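Local atomic coordinates of putative uncharacterized protein PH1404 (Pyrococcus horikoshii, PDB entry 3AF6), a protein that probably terminates transcription by cutting nascent RNA, acting as a zinc-dependent metallo-beta-lactamase-fold ribonuclease of the beta-CASP family. Residues 365-370 against 392-397; 195-200 against 615-620; 150-155 against 462-467; 255-260 against 289-294. All coordinates share one frame; numbering follows the deposited sequence.

Contact 1. Residues 365-370 against 392-397; sequences TGDFKF and ESTYGG. With ZN (zinc ion), chain J.
Beside the dinuclear zinc site of the metallo-beta-lactamase fold, the loop around the metal ligand D367 packs on E392, the acid that opens the E-S-T-Y-G sequence of beta-CASP motif A. Both carboxylate oxygens of E392 are engaged. OE2 accepts from F368 N at 3.0 Å through its anti lone pair, the N-H...O angle being 152°, which pins the backbone directly after the metal ligand. OE1 faces its own segment: T394 N reaches it nearly along the C-O axis over 3.1 Å, and T394 OG1 comes in from above the carboxylate plane. A bend at chi2 (137°) turns the carboxylate toward these donors, while E392 CG rests 3.7 Å from F368 CD1, the ring standing almost perpendicular to the carboxylate. The side chain of D367 crosses that of E392 at about a right angle. Its OD1 binds the zinc of chain J at 2.5 Å; its OD2 lies 3.3 Å from E392 OE2, two acceptors with no hydrogen bond between them. D260, H261 and H618 also bind this zinc. E392 OE2 is also hydrogen-bonded to H594 ND1, and an acidic residue holding a histidine beside a two-zinc centre is characteristic of the beta-CASP nuclease active site.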
loop_
_atom_site.group_PDB
_atom_site.type_symbol
_atom_site.label_atom_id
_atom_site.label_comp_id
_atom_site.label_asym_id
_atom_site.label_seq_id
_atom_site.Cartn_x
_atom_site.Cartn_y
_atom_site.Cartn_z
ATOM N N THR A 365 -3.186 8.547 -10.337
ATOM C CA THR A 365 -1.806 8.238 -10.080
ATOM C C THR A 365 -1.319 7.957 -8.655
ATOM O O THR A 365 -0.418 7.134 -8.460
ATOM C CB THR A 365 -0.985 9.350 -10.689
ATOM O OG1 THR A 365 -0.100 8.792 -11.654
ATOM C CG2 THR A 365 -0.227 10.092 -9.653
ATOM N N GLY A 366 -1.905 8.609 -7.655
ATOM C CA GLY A 366 -1.414 8.410 -6.306
ATOM C C GLY A 366 0.002 8.967 -6.365
ATOM O O GLY A 366 0.270 9.912 -7.109
ATOM N N ASP A 367 0.925 8.418 -5.594
ATOM C CA ASP A 367 2.287 8.913 -5.681
ATOM C C ASP A 367 2.995 7.947 -6.610
ATOM O O ASP A 367 2.768 6.731 -6.538
ATOM C CB ASP A 367 2.947 8.924 -4.307
ATOM C CG ASP A 367 2.496 10.091 -3.454
ATOM O OD1 ASP A 367 2.621 9.996 -2.223
ATOM O OD2 ASP A 367 2.028 11.107 -4.007
ATOM N N PHE A 368 3.831 8.478 -7.499
ATOM C CA PHE A 368 4.548 7.625 -8.432
ATOM C C PHE A 368 5.931 8.125 -8.781
ATOM O O PHE A 368 6.254 9.295 -8.620
ATOM C CB PHE A 368 3.740 7.417 -9.724
ATOM C CG PHE A 368 3.739 8.605 -10.657
ATOM C CD1 PHE A 368 2.898 9.696 -10.425
ATOM C CD2 PHE A 368 4.554 8.610 -11.798
ATOM C CE1 PHE A 368 2.855 10.764 -11.308
ATOM C CE2 PHE A 368 4.521 9.682 -12.695
ATOM C CZ PHE A 368 3.667 10.761 -12.451
ATOM N N LYS A 369 6.748 7.204 -9.263
ATOM C CA LYS A 369 8.116 7.504 -9.654
ATOM C C LYS A 369 8.216 6.999 -11.104
ATOM O O LYS A 369 7.710 5.922 -11.422
ATOM C CB LYS A 369 9.075 6.760 -8.707
ATOM C CG LYS A 369 10.548 7.115 -8.841
ATOM C CD LYS A 369 10.873 8.547 -8.436
ATOM C CE LYS A 369 12.313 8.880 -8.834
ATOM N NZ LYS A 369 12.784 10.207 -8.371
ATOM N N PHE A 370 8.839 7.767 -11.993
ATOM C CA PHE A 370 8.910 7.314 -13.385
ATOM C C PHE A 370 10.312 7.011 -13.933
ATOM O O PHE A 370 10.616 7.276 -15.096
ATOM C CB PHE A 370 8.175 8.307 -14.296
ATOM C CG PHE A 370 7.711 7.711 -15.604
ATOM C CD1 PHE A 370 7.142 6.434 -15.641
ATOM C CD2 PHE A 370 7.826 8.436 -16.797
ATOM C CE1 PHE A 370 6.693 5.886 -16.843
ATOM C CE2 PHE A 370 7.384 7.901 -18.003
ATOM C CZ PHE A 370 6.812 6.619 -18.031
ATOM N N GLU A 392 -0.201 13.284 -9.391
ATOM C CA GLU A 392 0.380 14.013 -8.273
ATOM C C GLU A 392 1.289 15.157 -8.754
ATOM O O GLU A 392 1.693 15.189 -9.913
ATOM C CB GLU A 392 1.150 13.053 -7.361
ATOM C CG GLU A 392 2.407 12.467 -7.958
ATOM C CD GLU A 392 3.572 12.463 -6.969
ATOM O OE1 GLU A 392 4.001 13.561 -6.564
ATOM O OE2 GLU A 392 4.060 11.367 -6.602
ATOM N N SER A 393 1.600 16.097 -7.865
ATOM C CA SER A 393 2.433 17.241 -8.219
ATOM C C SER A 393 3.431 17.622 -7.129
ATOM O O SER A 393 3.857 18.774 -7.061
ATOM C CB SER A 393 1.554 18.466 -8.497
ATOM O OG SER A 393 0.351 18.109 -9.159
ATOM N N THR A 394 3.801 16.676 -6.275
ATOM C CA THR A 394 4.739 16.972 -5.201
ATOM C C THR A 394 5.933 17.795 -5.691
ATOM O O THR A 394 6.386 18.711 -5.007
ATOM C CB THR A 394 5.273 15.691 -4.549
ATOM O OG1 THR A 394 4.199 14.771 -4.337
ATOM C CG2 THR A 394 5.898 16.020 -3.205
ATOM N N TYR A 395 6.455 17.469 -6.869
ATOM C CA TYR A 395 7.583 18.219 -7.410
ATOM C C TYR A 395 7.161 18.857 -8.735
ATOM O O TYR A 395 7.944 18.941 -9.687
ATOM C CB TYR A 395 8.791 17.300 -7.604
ATOM C CG TYR A 395 9.459 16.895 -6.305
ATOM C CD1 TYR A 395 8.864 15.971 -5.447
ATOM C CD2 TYR A 395 10.672 17.474 -5.908
ATOM C CE1 TYR A 395 9.459 15.638 -4.225
ATOM C CE2 TYR A 395 11.265 17.152 -4.694
ATOM C CZ TYR A 395 10.657 16.235 -3.856
ATOM O OH TYR A 395 11.235 15.918 -2.643
ATOM N N GLY A 396 5.911 19.319 -8.770
ATOM C CA GLY A 396 5.361 19.936 -9.961
ATOM C C GLY A 396 5.961 21.274 -10.351
ATOM O O GLY A 396 5.704 21.768 -11.455
ATOM N N GLY A 397 6.749 21.865 -9.460
ATOM C CA GLY A 397 7.373 23.141 -9.757
ATOM C C GLY A 397 8.317 23.030 -10.939
ATOM O O GLY A 397 8.833 21.944 -11.233
HETATM ZN ZN ZN J . 1.233 11.091 -0.415
#

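Contact 2. Residues 195-200 against 615-620. With ZN (zinc ion), chain J.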
loop_
_atom_site.group_PDB
_atom_site.type_symbol
_atom_site.label_atom_id
_atom_site.label_comp_id
_atom_site.label_asym_id
_atom_site.label_seq_id
_atom_site.Cartn_x
_atom_site.Cartn_y
_atom_site.Cartn_z
ATOM N N GLY A 195 -9.907 16.119 -0.224
ATOM C CA GLY A 195 -8.630 16.432 0.387
ATOM C C GLY A 195 -7.482 15.997 -0.497
ATOM O O GLY A 195 -7.549 14.960 -1.158
ATOM N N GLY A 196 -6.412 16.777 -0.511
ATOM C CA GLY A 196 -5.287 16.417 -1.348
ATOM C C GLY A 196 -5.300 17.168 -2.665
ATOM O O GLY A 196 -4.511 16.876 -3.563
ATOM N N PHE A 197 -6.222 18.110 -2.809
ATOM C CA PHE A 197 -6.265 18.921 -4.020
ATOM C C PHE A 197 -5.585 20.214 -3.605
ATOM O O PHE A 197 -5.888 20.756 -2.544
ATOM C CB PHE A 197 -7.711 19.181 -4.461
ATOM C CG PHE A 197 -8.317 18.060 -5.271
ATOM C CD1 PHE A 197 -7.958 16.731 -5.037
ATOM C CD2 PHE A 197 -9.257 18.334 -6.264
ATOM C CE1 PHE A 197 -8.526 15.686 -5.783
ATOM C CE2 PHE A 197 -9.837 17.298 -7.021
ATOM C CZ PHE A 197 -9.470 15.967 -6.779
ATOM N N ARG A 198 -4.644 20.686 -4.416
ATOM C CA ARG A 198 -3.899 21.912 -4.120
ATOM C C ARG A 198 -3.193 21.868 -2.764
ATOM O O ARG A 198 -2.910 22.901 -2.162
ATOM C CB ARG A 198 -4.814 23.141 -4.189
ATOM C CG ARG A 198 -4.956 23.731 -5.589
ATOM C CD ARG A 198 -5.738 25.046 -5.569
ATOM N NE ARG A 198 -6.143 25.472 -6.906
ATOM C CZ ARG A 198 -5.382 26.176 -7.740
ATOM N NH1 ARG A 198 -4.157 26.552 -7.373
ATOM N NH2 ARG A 198 -5.838 26.486 -8.952
ATOM N N GLU A 199 -2.901 20.660 -2.297
ATOM C CA GLU A 199 -2.224 20.483 -1.023
ATOM C C GLU A 199 -1.618 19.080 -0.991
ATOM O O GLU A 199 -1.984 18.224 -1.786
ATOM C CB GLU A 199 -3.227 20.656 0.135
ATOM C CG GLU A 199 -3.906 19.359 0.602
ATOM C CD GLU A 199 -5.161 19.578 1.455
ATOM O OE1 GLU A 199 -5.168 20.453 2.347
ATOM O OE2 GLU A 199 -6.149 18.850 1.241
ATOM N N VAL A 200 -0.665 18.863 -0.094
ATOM C CA VAL A 200 -0.062 17.548 0.079
ATOM C C VAL A 200 -0.777 17.018 1.322
ATOM O O VAL A 200 -1.027 17.772 2.265
ATOM C CB VAL A 200 1.453 17.658 0.381
ATOM C CG1 VAL A 200 1.971 16.341 0.915
ATOM C CG2 VAL A 200 2.220 18.043 -0.880
ATOM N N ILE A 615 -5.667 16.325 -14.582
ATOM C CA ILE A 615 -5.977 17.073 -13.374
ATOM C C ILE A 615 -4.819 16.879 -12.402
ATOM O O ILE A 615 -4.551 15.766 -11.949
ATOM C CB ILE A 615 -7.305 16.571 -12.744
ATOM C CG1 ILE A 615 -8.445 16.740 -13.757
ATOM C CG2 ILE A 615 -7.617 17.341 -11.478
ATOM C CD1 ILE A 615 -9.746 16.085 -13.336
ATOM N N THR A 616 -4.116 17.966 -12.108
ATOM C CA THR A 616 -2.986 17.907 -11.201
ATOM C C THR A 616 -3.412 18.136 -9.753
ATOM O O THR A 616 -4.151 19.075 -9.441
ATOM C CB THR A 616 -1.934 18.945 -11.588
ATOM O OG1 THR A 616 -2.524 20.244 -11.560
ATOM C CG2 THR A 616 -1.410 18.663 -12.982
ATOM N N VAL A 617 -2.922 17.268 -8.874
ATOM C CA VAL A 617 -3.240 17.333 -7.458
ATOM C C VAL A 617 -2.029 16.948 -6.624
ATOM O O VAL A 617 -0.926 16.794 -7.147
ATOM C CB VAL A 617 -4.383 16.352 -7.106
ATOM C CG1 VAL A 617 -5.630 16.690 -7.908
ATOM C CG2 VAL A 617 -3.940 14.915 -7.376
ATOM N N HIS A 618 -2.254 16.804 -5.318
ATOM C CA HIS A 618 -1.217 16.392 -4.372
ATOM C C HIS A 618 0.101 17.159 -4.539
ATOM O O HIS A 618 1.113 16.603 -4.949
ATOM C CB HIS A 618 -0.983 14.886 -4.535
ATOM C CG HIS A 618 -0.148 14.273 -3.455
ATOM N ND1 HIS A 618 1.190 14.561 -3.290
ATOM C CD2 HIS A 618 -0.452 13.353 -2.509
ATOM C CE1 HIS A 618 1.675 13.846 -2.291
ATOM N NE2 HIS A 618 0.699 13.104 -1.801
ATOM N N GLY A 619 0.068 18.442 -4.214
ATOM C CA GLY A 619 1.250 19.273 -4.315
ATOM C C GLY A 619 0.931 20.627 -3.717
ATOM O O GLY A 619 -0.230 20.970 -3.571
ATOM N N GLU A 620 1.939 21.395 -3.334
ATOM C CA GLU A 620 1.659 22.718 -2.807
ATOM C C GLU A 620 0.847 23.421 -3.895
ATOM O O GLU A 620 0.950 23.092 -5.083
ATOM C CB GLU A 620 2.958 23.467 -2.517
ATOM C CG GLU A 620 3.765 22.825 -1.402
ATOM C CD GLU A 620 5.126 23.473 -1.198
ATOM O OE1 GLU A 620 5.970 22.848 -0.514
ATOM O OE2 GLU A 620 5.355 24.595 -1.716
HETATM ZN ZN ZN J . 1.233 11.091 -0.415
HETATM O O HOH W 1 -5.110 20.040 -7.134
#
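The loop 195-200 runs alongside the end of strand 613-617 and is joined to it by two backbone bonds, a good one from H618 N to G196 O (2.9 Å) and a weak one from G619 N to E199 O (3.2 Å). A water adds a third link, accepting from R198 N and donating to T616 O. F197 and V617 lie side by side and point the same way, so that V617 CG1 sits over one ring face, 3.8 Å from the F197 centroid and 16° off the normal, a CH-pi contact. The loop connects strands 189-193 and 204-209 of one sheet, whereas 613-617 belongs to the other; the contact therefore bridges the two sheets of the metallo-beta-lactamase sandwich, right at the H-G-E sequence of beta-CASP motif C. With CG anti to its backbone N (chi1 -169°), the H618 ring swings away from the loop and its NE2 binds the zinc of chain J at 2.5 Å. V200 approaches that ring obliquely, CG1 to H618 CE1 being 4.1 Å, while its CG2 packs 3.8 Å from G619 CA. Within the loop, G196 N donates almost straight to the anti lone pair of E199 OE2 (2.7 Å, 169°), an oxygen that also forms a salt bridge with R202.

Contact 3. Residues 150-155 against 462-467; sequences SQTIYS and IWEATA
E464 OE2 collects three donors from the start of helix 151-161. S150 OG donates to its syn lone pair at 2.8 Å, T152 OG1 comes from the anti side at 2.7 Å and 22° out of the carboxylate plane, and T152 N adds a weak bond of 3.3 Å. One oxygen is thus gripped by two hydroxyls and a main-chain N-H, and the positive end of the helix would probably help offset its charge. Beside it, S150 CB packs 4.0 Å from A467 CB, one helical turn further along E464's helix.

The S150 hydroxyl is held by the helix end itself. S150 is the N-cap: its OG accepts from I153 N at 2.9 Å, nearly straight at 171°, while giving its own proton to E464. On the other helix, E464 leaves the backbone with CG anti to N (chi1 -175°) and bends at chi2, carrying the carboxylate across to the cap. Around this centre, L290 of helix 282-301 touches both T152 and E464, and I468 touches S150 and T152. A serine N-cap shared with an incoming carboxylate here ties helix 151-161 of the N-terminal KH region to helix 462-471 of the beta-CASP domain.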
loop_
_atom_site.group_PDB
_atom_site.type_symbol
_atom_site.label_atom_id
_atom_site.label_comp_id
_atom_site.label_asym_id
_atom_site.label_seq_id
_atom_site.Cartn_x
_atom_site.Cartn_y
_atom_site.Cartn_z
ATOM N N SER A 150 7.003 -11.845 9.833
ATOM C CA SER A 150 6.250 -10.624 10.105
ATOM C C SER A 150 5.085 -10.797 11.068
ATOM O O SER A 150 4.147 -11.546 10.793
ATOM C CB SER A 150 5.716 -10.043 8.788
ATOM O OG SER A 150 4.624 -9.160 9.004
ATOM N N GLN A 151 5.141 -10.092 12.193
ATOM C CA GLN A 151 4.062 -10.152 13.170
ATOM C C GLN A 151 2.787 -9.752 12.443
ATOM O O GLN A 151 1.733 -10.376 12.604
ATOM C CB GLN A 151 4.315 -9.166 14.321
ATOM C CG GLN A 151 5.236 -9.675 15.431
ATOM C CD GLN A 151 6.401 -8.727 15.740
ATOM O OE1 GLN A 151 7.466 -8.796 15.109
ATOM N NE2 GLN A 151 6.199 -7.835 16.710
ATOM N N THR A 152 2.911 -8.712 11.624
ATOM C CA THR A 152 1.796 -8.172 10.861
ATOM C C THR A 152 1.101 -9.187 9.975
ATOM O O THR A 152 -0.115 -9.329 10.036
ATOM C CB THR A 152 2.247 -7.009 9.978
ATOM O OG1 THR A 152 3.115 -6.157 10.727
ATOM C CG2 THR A 152 1.046 -6.201 9.517
ATOM N N ILE A 153 1.864 -9.882 9.138
ATOM C CA ILE A 153 1.280 -10.871 8.238
ATOM C C ILE A 153 0.640 -12.010 9.021
ATOM O O ILE A 153 -0.432 -12.505 8.661
ATOM C CB ILE A 153 2.347 -11.438 7.279
ATOM C CG1 ILE A 153 2.741 -10.355 6.266
ATOM C CG2 ILE A 153 1.825 -12.694 6.600
ATOM C CD1 ILE A 153 3.981 -10.658 5.474
ATOM N N TYR A 154 1.304 -12.416 10.095
ATOM C CA TYR A 154 0.808 -13.488 10.938
ATOM C C TYR A 154 -0.499 -13.054 11.580
ATOM O O TYR A 154 -1.465 -13.821 11.631
ATOM C CB TYR A 154 1.852 -13.827 12.010
ATOM C CG TYR A 154 1.366 -14.719 13.137
ATOM C CD1 TYR A 154 0.850 -14.170 14.318
ATOM C CD2 TYR A 154 1.453 -16.111 13.039
ATOM C CE1 TYR A 154 0.436 -14.987 15.375
ATOM C CE2 TYR A 154 1.042 -16.937 14.086
ATOM C CZ TYR A 154 0.537 -16.371 15.253
ATOM O OH TYR A 154 0.137 -17.187 16.293
ATOM N N SER A 155 -0.532 -11.815 12.059
ATOM C CA SER A 155 -1.734 -11.298 12.693
ATOM C C SER A 155 -2.917 -11.266 11.729
ATOM O O SER A 155 -4.013 -11.708 12.066
ATOM C CB SER A 155 -1.486 -9.901 13.241
ATOM O OG SER A 155 -2.619 -9.470 13.969
ATOM N N ILE A 462 10.708 -0.143 11.173
ATOM C CA ILE A 462 11.357 -0.183 9.870
ATOM C C ILE A 462 11.702 -1.635 9.561
ATOM O O ILE A 462 11.591 -2.081 8.422
ATOM C CB ILE A 462 12.677 0.605 9.865
ATOM C CG1 ILE A 462 12.402 2.101 9.976
ATOM C CG2 ILE A 462 13.475 0.265 8.618
ATOM C CD1 ILE A 462 13.660 2.950 9.890
ATOM N N TRP A 463 12.129 -2.370 10.584
ATOM C CA TRP A 463 12.484 -3.767 10.396
ATOM C C TRP A 463 11.242 -4.592 10.115
ATOM O O TRP A 463 11.243 -5.454 9.236
ATOM C CB TRP A 463 13.202 -4.310 11.626
ATOM C CG TRP A 463 13.695 -5.720 11.443
ATOM C CD1 TRP A 463 13.210 -6.846 12.048
ATOM C CD2 TRP A 463 14.761 -6.151 10.584
ATOM N NE1 TRP A 463 13.910 -7.950 11.620
ATOM C CE2 TRP A 463 14.867 -7.553 10.723
ATOM C CE3 TRP A 463 15.634 -5.490 9.710
ATOM C CZ2 TRP A 463 15.812 -8.306 10.025
ATOM C CZ3 TRP A 463 16.574 -6.238 9.016
ATOM C CH2 TRP A 463 16.656 -7.634 9.179
ATOM N N GLU A 464 10.178 -4.323 10.859
ATOM C CA GLU A 464 8.921 -5.034 10.665
ATOM C C GLU A 464 8.496 -4.816 9.215
ATOM O O GLU A 464 8.110 -5.760 8.524
ATOM C CB GLU A 464 7.873 -4.495 11.644
ATOM C CG GLU A 464 6.524 -5.201 11.652
ATOM C CD GLU A 464 6.600 -6.652 11.223
ATOM O OE1 GLU A 464 7.609 -7.329 11.542
ATOM O OE2 GLU A 464 5.633 -7.120 10.574
ATOM N N ALA A 465 8.609 -3.574 8.743
ATOM C CA ALA A 465 8.238 -3.242 7.371
ATOM C C ALA A 465 9.129 -3.977 6.375
ATOM O O ALA A 465 8.662 -4.449 5.330
ATOM C CB ALA A 465 8.342 -1.742 7.146
ATOM N N THR A 466 10.417 -4.068 6.699
ATOM C CA THR A 466 11.350 -4.747 5.816
ATOM C C THR A 466 10.964 -6.216 5.694
ATOM O O THR A 466 11.190 -6.834 4.661
ATOM C CB THR A 466 12.796 -4.644 6.324
ATOM O OG1 THR A 466 13.154 -3.265 6.482
ATOM C CG2 THR A 466 13.750 -5.293 5.333
ATOM N N ALA A 467 10.369 -6.776 6.738
ATOM C CA ALA A 467 9.978 -8.181 6.674
ATOM C C ALA A 467 8.909 -8.357 5.609
ATOM O O ALA A 467 8.956 -9.287 4.807
ATOM C CB ALA A 467 9.448 -8.673 8.045
#

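Contact 4. Residues 255-260 against 289-294; sequences THAHLD and VLLQKD. With ZN (zinc ion), chain I; ZN (zinc ion), chain J.
L291 pushes its CD1 methyl into the bend of the chain at A257 and H258, meeting the H258 ring at its edge and in its plane, 3.9 Å from CD2. The imidazole is thus flanked across CG: the leucine methyl lies by CD2, and the zinc of chain I is bound by ND1 at 2.5 Å. Its remaining nitrogen, NE2, is hydrogen-bonded to V433 O, so metal and carbonyl together fix the rotation of the ring. L291 reaches this point with CG anti to its carbonyl carbon and an extended chi2 (-64° and 180°). The same CD1 lies 4.3 Å from A257 CB. L259 runs the opposite way, its CD2 lying 4.1 Å from L291 CB and 3.7 Å from L291 O. No hydrogen bond crosses between the segments; the contact is apolar packing behind the metal ligands.

Those ligands come from the H-x-H-x-D-H signature of the metallo-beta-lactamase superfamily. H256 NE2 binds the zinc of chain I at 2.2 Å, with H258 ND1 facing the edge of its ring; T255 OG1 accepts from H256 ND1, 29° out of the ring plane. D260 OD1 binds the zinc of chain J at 2.5 Å. The signature loop follows strand 251-253 and leads into short helix 259-262, while helix 282-301 backs it and packs through V289 on helices 151-161 and 310-319.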
loop_
_atom_site.group_PDB
_atom_site.type_symbol
_atom_site.label_atom_id
_atom_site.label_comp_id
_atom_site.label_asym_id
_atom_site.label_seq_id
_atom_site.Cartn_x
_atom_site.Cartn_y
_atom_site.Cartn_z
ATOM N N THR A 255 -4.281 3.714 -3.011
ATOM C CA THR A 255 -3.124 3.704 -3.909
ATOM C C THR A 255 -1.890 3.092 -3.236
ATOM O O THR A 255 -1.171 2.290 -3.850
ATOM C CB THR A 255 -2.750 5.128 -4.380
ATOM O OG1 THR A 255 -2.338 5.917 -3.260
ATOM C CG2 THR A 255 -3.928 5.788 -5.050
ATOM N N HIS A 256 -1.620 3.499 -1.995
ATOM C CA HIS A 256 -0.493 2.953 -1.256
ATOM C C HIS A 256 -0.610 3.138 0.249
ATOM O O HIS A 256 -1.434 3.907 0.736
ATOM C CB HIS A 256 0.842 3.480 -1.776
ATOM C CG HIS A 256 1.105 4.923 -1.482
ATOM N ND1 HIS A 256 0.554 5.949 -2.222
ATOM C CD2 HIS A 256 1.937 5.510 -0.588
ATOM C CE1 HIS A 256 1.043 7.103 -1.805
ATOM N NE2 HIS A 256 1.885 6.864 -0.815
ATOM N N ALA A 257 0.227 2.422 0.980
ATOM C CA ALA A 257 0.177 2.399 2.429
ATOM C C ALA A 257 0.406 3.632 3.304
ATOM O O ALA A 257 -0.033 3.633 4.455
ATOM C CB ALA A 257 1.069 1.278 2.913
ATOM N N HIS A 258 1.075 4.672 2.815
ATOM C CA HIS A 258 1.312 5.826 3.675
ATOM C C HIS A 258 0.053 6.420 4.298
ATOM O O HIS A 258 -1.038 6.350 3.727
ATOM C CB HIS A 258 2.114 6.884 2.927
ATOM C CG HIS A 258 3.572 6.561 2.834
ATOM N ND1 HIS A 258 4.439 7.240 2.006
ATOM C CD2 HIS A 258 4.317 5.625 3.469
ATOM C CE1 HIS A 258 5.655 6.735 2.130
ATOM N NE2 HIS A 258 5.608 5.753 3.013
ATOM N N LEU A 259 0.217 6.992 5.487
ATOM C CA LEU A 259 -0.890 7.570 6.244
ATOM C C LEU A 259 -1.644 8.685 5.524
ATOM O O LEU A 259 -2.834 8.908 5.773
ATOM C CB LEU A 259 -0.385 8.082 7.603
ATOM C CG LEU A 259 0.143 7.058 8.619
ATOM C CD1 LEU A 259 0.599 7.801 9.859
ATOM C CD2 LEU A 259 -0.918 6.036 8.982
ATOM N N ASP A 260 -0.954 9.393 4.642
ATOM C CA ASP A 260 -1.581 10.470 3.906
ATOM C C ASP A 260 -2.403 9.956 2.726
ATOM O O ASP A 260 -2.759 10.724 1.838
ATOM C CB ASP A 260 -0.530 11.460 3.422
ATOM C CG ASP A 260 0.576 10.794 2.623
ATOM O OD1 ASP A 260 1.433 11.530 2.083
ATOM O OD2 ASP A 260 0.600 9.542 2.530
ATOM N N VAL A 289 -1.825 -1.505 7.440
ATOM C CA VAL A 289 -2.206 -2.026 8.746
ATOM C C VAL A 289 -1.051 -1.780 9.698
ATOM O O VAL A 289 -1.255 -1.449 10.859
ATOM C CB VAL A 289 -2.503 -3.532 8.689
ATOM C CG1 VAL A 289 -2.411 -4.138 10.077
ATOM C CG2 VAL A 289 -3.894 -3.755 8.136
ATOM N N LEU A 290 0.168 -1.931 9.202
ATOM C CA LEU A 290 1.323 -1.700 10.045
ATOM C C LEU A 290 1.427 -0.234 10.437
ATOM O O LEU A 290 1.539 0.093 11.622
ATOM C CB LEU A 290 2.613 -2.107 9.334
ATOM C CG LEU A 290 3.849 -1.731 10.155
ATOM C CD1 LEU A 290 3.823 -2.535 11.447
ATOM C CD2 LEU A 290 5.126 -1.994 9.376
ATOM N N LEU A 291 1.392 0.646 9.439
ATOM C CA LEU A 291 1.515 2.076 9.687
ATOM C C LEU A 291 0.417 2.639 10.571
ATOM O O LEU A 291 0.646 3.607 11.295
ATOM C CB LEU A 291 1.567 2.846 8.372
ATOM C CG LEU A 291 2.790 2.534 7.511
ATOM C CD1 LEU A 291 2.722 3.364 6.240
ATOM C CD2 LEU A 291 4.069 2.825 8.274
ATOM N N GLN A 292 -0.764 2.033 10.513
ATOM C CA GLN A 292 -1.891 2.472 11.328
ATOM C C GLN A 292 -1.694 2.122 12.809
ATOM O O GLN A 292 -2.003 2.932 13.695
ATOM C CB GLN A 292 -3.198 1.850 10.811
ATOM C CG GLN A 292 -3.678 2.443 9.505
ATOM C CD GLN A 292 -4.723 1.590 8.814
ATOM O OE1 GLN A 292 -5.211 1.939 7.736
ATOM N NE2 GLN A 292 -5.073 0.467 9.429
ATOM N N LYS A 293 -1.195 0.918 13.080
ATOM C CA LYS A 293 -0.963 0.515 14.456
ATOM C C LYS A 293 0.173 1.371 14.971
ATOM O O LYS A 293 0.140 1.863 16.097
ATOM C CB LYS A 293 -0.602 -0.971 14.544
ATOM C CG LYS A 293 -1.822 -1.892 14.588
ATOM C CD LYS A 293 -1.435 -3.374 14.674
ATOM C CE LYS A 293 -2.472 -4.215 15.455
ATOM N NZ LYS A 293 -3.844 -4.261 14.854
ATOM N N ASP A 294 1.170 1.566 14.123
ATOM C CA ASP A 294 2.317 2.374 14.480
ATOM C C ASP A 294 1.843 3.792 14.819
ATOM O O ASP A 294 2.342 4.420 15.753
ATOM C CB ASP A 294 3.294 2.399 13.298
ATOM C CG ASP A 294 4.581 3.132 13.611
ATOM O OD1 ASP A 294 5.269 3.545 12.649
ATOM O OD2 ASP A 294 4.912 3.286 14.808
HETATM ZN ZN ZN I . 3.679 8.098 -0.264
HETATM ZN ZN ZN J . 1.233 11.091 -0.415
#

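From the N terminus, helix 151-161 comes first, and contact 3 closes only at 462-467, joining the KH region to the beta-CASP domain. The loop 195-200 begins inside that span but finds its partner at 615-620, so contacts 2 and 3 cross. Contact 2 ties the first sheet to the C-terminal part of the metallo-beta-lactamase domain. Between them, contact 4 and then contact 1 close short loops in series, each lying within both long spans. Contacts 1, 2 and 4 converge on the zinc of chain J. Contact 3 lies across the chain centre from contacts 1 and 2 and touches contact 4 through L290.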